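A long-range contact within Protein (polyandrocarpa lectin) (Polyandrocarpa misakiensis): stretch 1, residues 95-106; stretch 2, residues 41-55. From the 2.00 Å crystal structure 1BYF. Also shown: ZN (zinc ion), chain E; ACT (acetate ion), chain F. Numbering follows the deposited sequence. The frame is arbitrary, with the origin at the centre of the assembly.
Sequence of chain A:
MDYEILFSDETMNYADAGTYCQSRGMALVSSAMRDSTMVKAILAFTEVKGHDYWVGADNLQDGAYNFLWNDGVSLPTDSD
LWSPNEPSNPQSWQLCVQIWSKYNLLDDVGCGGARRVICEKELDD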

# COMPACT_ATOMS: atom_id res chain seq x y z
N LEU A 95 12.77 7.62 -21.69
CA LEU A 95 13.01 6.88 -20.46
C LEU A 95 11.95 7.08 -19.39
O LEU A 95 11.51 8.20 -19.11
CB LEU A 95 14.39 7.24 -19.91
CG LEU A 95 15.54 6.94 -20.89
CD1 LEU A 95 16.78 7.73 -20.50
CD2 LEU A 95 15.83 5.44 -20.92
N CYS A 96 11.57 5.95 -18.80
CA CYS A 96 10.57 5.90 -17.74
C CYS A 96 11.23 5.44 -16.46
O CYS A 96 12.31 4.84 -16.53
CB CYS A 96 9.43 4.95 -18.16
SG CYS A 96 8.47 5.71 -19.49
N VAL A 97 10.64 5.76 -15.31
CA VAL A 97 11.28 5.42 -14.05
C VAL A 97 10.51 4.35 -13.28
O VAL A 97 9.28 4.34 -13.20
CB VAL A 97 11.48 6.67 -13.17
CG1 VAL A 97 12.24 6.34 -11.88
CG2 VAL A 97 12.23 7.75 -13.94
N GLN A 98 11.28 3.43 -12.71
CA GLN A 98 10.73 2.36 -11.91
C GLN A 98 11.48 2.27 -10.58
O GLN A 98 12.55 2.83 -10.40
CB GLN A 98 10.93 0.98 -12.58
CG GLN A 98 12.42 0.70 -12.79
CD GLN A 98 12.75 -0.77 -12.94
OE1 GLN A 98 11.88 -1.64 -12.78
NE2 GLN A 98 14.00 -1.08 -13.24
N ILE A 99 10.87 1.48 -9.70
CA ILE A 99 11.52 1.09 -8.46
C ILE A 99 12.11 -0.27 -8.87
O ILE A 99 11.35 -1.19 -9.11
CB ILE A 99 10.59 0.94 -7.26
CG1 ILE A 99 10.12 2.30 -6.75
CG2 ILE A 99 11.31 0.18 -6.15
CD1 ILE A 99 8.93 2.25 -5.81
N TRP A 100 13.42 -0.31 -9.03
CA TRP A 100 14.13 -1.50 -9.48
C TRP A 100 14.40 -2.48 -8.35
O TRP A 100 15.03 -2.11 -7.35
CB TRP A 100 15.44 -1.03 -10.11
CG TRP A 100 16.30 -2.07 -10.75
CD1 TRP A 100 15.95 -3.32 -11.16
CD2 TRP A 100 17.68 -1.90 -11.12
NE1 TRP A 100 17.03 -3.96 -11.72
CE2 TRP A 100 18.10 -3.10 -11.71
CE3 TRP A 100 18.59 -0.85 -10.98
CZ2 TRP A 100 19.40 -3.29 -12.17
CZ3 TRP A 100 19.89 -1.05 -11.44
CH2 TRP A 100 20.28 -2.26 -12.04
N SER A 101 13.98 -3.73 -8.51
CA SER A 101 14.12 -4.73 -7.46
C SER A 101 15.56 -4.98 -7.03
O SER A 101 15.78 -5.39 -5.89
CB SER A 101 13.46 -6.06 -7.86
OG SER A 101 14.12 -6.63 -8.97
N LYS A 102 16.54 -4.74 -7.90
CA LYS A 102 17.93 -4.96 -7.52
C LYS A 102 18.34 -4.17 -6.29
O LYS A 102 19.03 -4.69 -5.41
CB LYS A 102 18.88 -4.62 -8.68
CG LYS A 102 20.34 -4.88 -8.33
CD LYS A 102 21.21 -4.84 -9.58
CE LYS A 102 22.69 -4.97 -9.24
NZ LYS A 102 23.53 -5.09 -10.46
N TYR A 103 17.94 -2.91 -6.21
CA TYR A 103 18.32 -2.06 -5.09
C TYR A 103 17.12 -1.54 -4.30
O TYR A 103 17.31 -0.98 -3.22
CB TYR A 103 19.09 -0.84 -5.62
CG TYR A 103 20.40 -1.15 -6.32
CD1 TYR A 103 21.55 -1.40 -5.58
CD2 TYR A 103 20.48 -1.19 -7.70
CE1 TYR A 103 22.75 -1.67 -6.20
CE2 TYR A 103 21.68 -1.46 -8.34
CZ TYR A 103 22.81 -1.71 -7.58
OH TYR A 103 24.00 -1.98 -8.21
N ASN A 104 15.93 -1.69 -4.85
CA ASN A 104 14.71 -1.16 -4.25
C ASN A 104 14.84 0.36 -4.23
O ASN A 104 14.49 1.06 -3.29
CB ASN A 104 14.36 -1.73 -2.89
CG ASN A 104 12.94 -1.46 -2.45
OD1 ASN A 104 12.65 -1.16 -1.28
ND2 ASN A 104 12.00 -1.54 -3.38
N LEU A 105 15.37 0.87 -5.34
CA LEU A 105 15.59 2.29 -5.56
C LEU A 105 15.27 2.61 -7.02
O LEU A 105 15.08 1.69 -7.81
CB LEU A 105 17.00 2.72 -5.18
CG LEU A 105 17.36 2.87 -3.70
CD1 LEU A 105 18.82 3.27 -3.54
CD2 LEU A 105 16.47 3.90 -3.01
N LEU A 106 15.18 3.88 -7.36
CA LEU A 106 14.78 4.29 -8.70
C LEU A 106 15.79 3.95 -9.78
O LEU A 106 16.99 3.84 -9.56
CB LEU A 106 14.45 5.78 -8.72
CG LEU A 106 13.36 6.27 -7.76
CD1 LEU A 106 13.05 7.73 -8.08
CD2 LEU A 106 12.09 5.43 -7.84
ZN ZN E . 13.71 -5.74 -13.23
C ACT F . 15.55 -4.32 -14.67
O ACT F . 14.40 -4.05 -14.25
OXT ACT F . 15.88 -5.52 -14.87
CH3 ACT F . 16.34 -3.23 -15.40
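Stretch 2 (41-55) AILAFTEVKGHDYWV

Stretch 2 enters as a helix, residues 41-49, leaves it at Gly50, whose positive phi (62°) favours glycine, and passes through His51 and Asp52 into a short strand, 53-55. This strand runs antiparallel to the strand at 96-100, with 136° between their N-to-C directions and a closest axial approach of 4.4 Å. The helix lies farther off, 10.3 Å from the same strand at closest approach, with a signed crossing angle of -60°. Together the two stretches bury 801 Å².

Backbone hydrogen bonds fix the register. Ile99 and Tyr53 form a hydrogen-bonded pair, Ile99 N to Tyr53 O at 2.7 Å and Tyr53 N to Ile99 O at 3.1 Å; Val55 N donates to Val97 O at 3.1 Å. Between them Gln98 faces Trp54 as a non-hydrogen-bonded pair, their CA atoms 4.3 Å apart and their side chains diverging.

Apolar packing centres on Ile99, on the same sheet face as Tyr53. Its CG1 lies 3.6 Å from Val55 CG1, and its CD1 reaches the helix, 4.0 Å from Leu43 CD2, so that one side chain touches both elements of stretch 2. Val97 CG1 packs on Val55 CG2 at 3.7 Å. Although Trp54 starts away from stretch 1, its ring returns to place CZ3 3.5 Å from Cys96 CB.

Polar contacts lie beyond the strand pairing. Asp52 OD1 accepts a hydrogen bond from Ser101 N at 2.7 Å, while Asp52 OD2 binds the zinc ion at 1.9 Å; one carboxylate thus serves both the backbone of stretch 1 and the metal. An acetate oxygen, ACT O, also binds the zinc and accepts a hydrogen bond from Gln98 NE2 at 3.2 Å. Farther along, Asn104 points toward the helix and sits against Leu43, Thr46 and Glu47.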

# COMPACT_ATOMS: atom_id res chain seq x y z
N ALA A 41 7.56 4.34 3.70
CA ALA A 41 6.52 3.32 3.87
C ALA A 41 6.36 2.55 2.56
O ALA A 41 6.26 1.32 2.53
CB ALA A 41 5.18 3.92 4.26
N ILE A 42 6.31 3.30 1.47
CA ILE A 42 6.16 2.74 0.13
C ILE A 42 7.33 1.79 -0.14
O ILE A 42 7.10 0.65 -0.57
CB ILE A 42 6.06 3.83 -0.95
CG1 ILE A 42 4.67 4.50 -0.91
CG2 ILE A 42 6.31 3.28 -2.35
CD1 ILE A 42 4.59 5.80 -1.69
N LEU A 43 8.55 2.23 0.12
CA LEU A 43 9.72 1.40 -0.13
C LEU A 43 9.80 0.22 0.83
O LEU A 43 10.35 -0.82 0.44
CB LEU A 43 11.02 2.21 -0.12
CG LEU A 43 11.25 3.12 -1.33
CD1 LEU A 43 12.54 3.92 -1.17
CD2 LEU A 43 11.30 2.31 -2.63
N ALA A 44 9.23 0.33 2.03
CA ALA A 44 9.23 -0.81 2.95
C ALA A 44 8.36 -1.93 2.38
O ALA A 44 8.68 -3.11 2.50
CB ALA A 44 8.75 -0.41 4.33
N PHE A 45 7.27 -1.56 1.72
CA PHE A 45 6.37 -2.53 1.11
C PHE A 45 7.04 -3.21 -0.08
O PHE A 45 7.04 -4.43 -0.21
CB PHE A 45 5.07 -1.86 0.66
CG PHE A 45 3.98 -2.71 0.10
CD1 PHE A 45 4.02 -3.18 -1.20
CD2 PHE A 45 2.88 -3.04 0.87
CE1 PHE A 45 2.99 -3.96 -1.72
CE2 PHE A 45 1.84 -3.81 0.37
CZ PHE A 45 1.90 -4.27 -0.93
N THR A 46 7.59 -2.40 -0.99
CA THR A 46 8.23 -2.96 -2.18
C THR A 46 9.46 -3.78 -1.83
O THR A 46 9.78 -4.73 -2.55
CB THR A 46 8.56 -1.88 -3.23
OG1 THR A 46 9.55 -1.00 -2.68
CG2 THR A 46 7.30 -1.10 -3.59
N GLU A 47 10.15 -3.45 -0.74
CA GLU A 47 11.30 -4.23 -0.32
C GLU A 47 10.88 -5.67 -0.05
O GLU A 47 11.60 -6.62 -0.39
CB GLU A 47 11.95 -3.67 0.94
CG GLU A 47 13.26 -4.33 1.35
CD GLU A 47 13.11 -5.63 2.10
OE1 GLU A 47 12.08 -5.87 2.77
OE2 GLU A 47 14.03 -6.48 2.04
N VAL A 48 9.75 -5.84 0.64
CA VAL A 48 9.28 -7.18 0.97
C VAL A 48 8.93 -7.92 -0.32
O VAL A 48 9.29 -9.07 -0.52
CB VAL A 48 8.04 -7.17 1.89
CG1 VAL A 48 7.47 -8.56 2.07
CG2 VAL A 48 8.39 -6.58 3.25
N LYS A 49 8.20 -7.22 -1.18
CA LYS A 49 7.76 -7.81 -2.44
C LYS A 49 8.94 -8.19 -3.32
O LYS A 49 8.85 -9.20 -4.03
CB LYS A 49 6.79 -6.88 -3.16
CG LYS A 49 5.36 -7.03 -2.63
CD LYS A 49 4.63 -8.02 -3.54
CE LYS A 49 3.36 -8.55 -2.89
NZ LYS A 49 2.65 -9.49 -3.80
N GLY A 50 10.01 -7.40 -3.29
CA GLY A 50 11.19 -7.67 -4.07
C GLY A 50 10.94 -7.66 -5.57
O GLY A 50 11.62 -8.39 -6.29
N HIS A 51 9.99 -6.87 -6.04
CA HIS A 51 9.69 -6.81 -7.47
C HIS A 51 9.81 -5.38 -8.00
O HIS A 51 9.90 -4.44 -7.21
CB HIS A 51 8.29 -7.33 -7.78
CG HIS A 51 8.21 -8.81 -7.94
ND1 HIS A 51 8.82 -9.46 -9.00
CD2 HIS A 51 7.61 -9.77 -7.18
CE1 HIS A 51 8.59 -10.76 -8.88
NE2 HIS A 51 7.86 -10.97 -7.80
N ASP A 52 9.80 -5.25 -9.31
CA ASP A 52 9.87 -3.95 -9.97
C ASP A 52 8.49 -3.29 -9.98
O ASP A 52 7.48 -3.96 -10.24
CB ASP A 52 10.32 -4.09 -11.42
CG ASP A 52 11.70 -4.66 -11.60
OD1 ASP A 52 12.54 -4.56 -10.69
OD2 ASP A 52 11.96 -5.24 -12.69
N TYR A 53 8.46 -1.98 -9.78
CA TYR A 53 7.24 -1.20 -9.81
C TYR A 53 7.40 0.09 -10.61
O TYR A 53 8.43 0.75 -10.47
CB TYR A 53 6.87 -0.72 -8.39
CG TYR A 53 6.33 -1.83 -7.52
CD1 TYR A 53 7.18 -2.73 -6.91
CD2 TYR A 53 4.96 -1.95 -7.33
CE1 TYR A 53 6.68 -3.75 -6.12
CE2 TYR A 53 4.45 -2.96 -6.53
CZ TYR A 53 5.32 -3.85 -5.93
OH TYR A 53 4.81 -4.86 -5.14
N TRP A 54 6.38 0.47 -11.36
CA TRP A 54 6.45 1.74 -12.07
C TRP A 54 6.21 2.87 -11.06
O TRP A 54 5.50 2.67 -10.07
CB TRP A 54 5.37 1.86 -13.13
CG TRP A 54 5.61 1.09 -14.39
CD1 TRP A 54 4.82 0.10 -14.91
CD2 TRP A 54 6.72 1.26 -15.28
NE1 TRP A 54 5.39 -0.35 -16.08
CE2 TRP A 54 6.54 0.34 -16.33
CE3 TRP A 54 7.83 2.09 -15.29
CZ2 TRP A 54 7.45 0.23 -17.39
CZ3 TRP A 54 8.74 1.99 -16.34
CH2 TRP A 54 8.54 1.06 -17.38
N VAL A 55 6.80 4.02 -11.31
CA VAL A 55 6.57 5.23 -10.53
C VAL A 55 6.26 6.32 -11.58
O VAL A 55 6.52 6.12 -12.77
CB VAL A 55 7.65 5.70 -9.56
CG1 VAL A 55 7.94 4.63 -8.51
CG2 VAL A 55 8.94 6.10 -10.27
O HOH W 1 12.69 -9.03 -9.51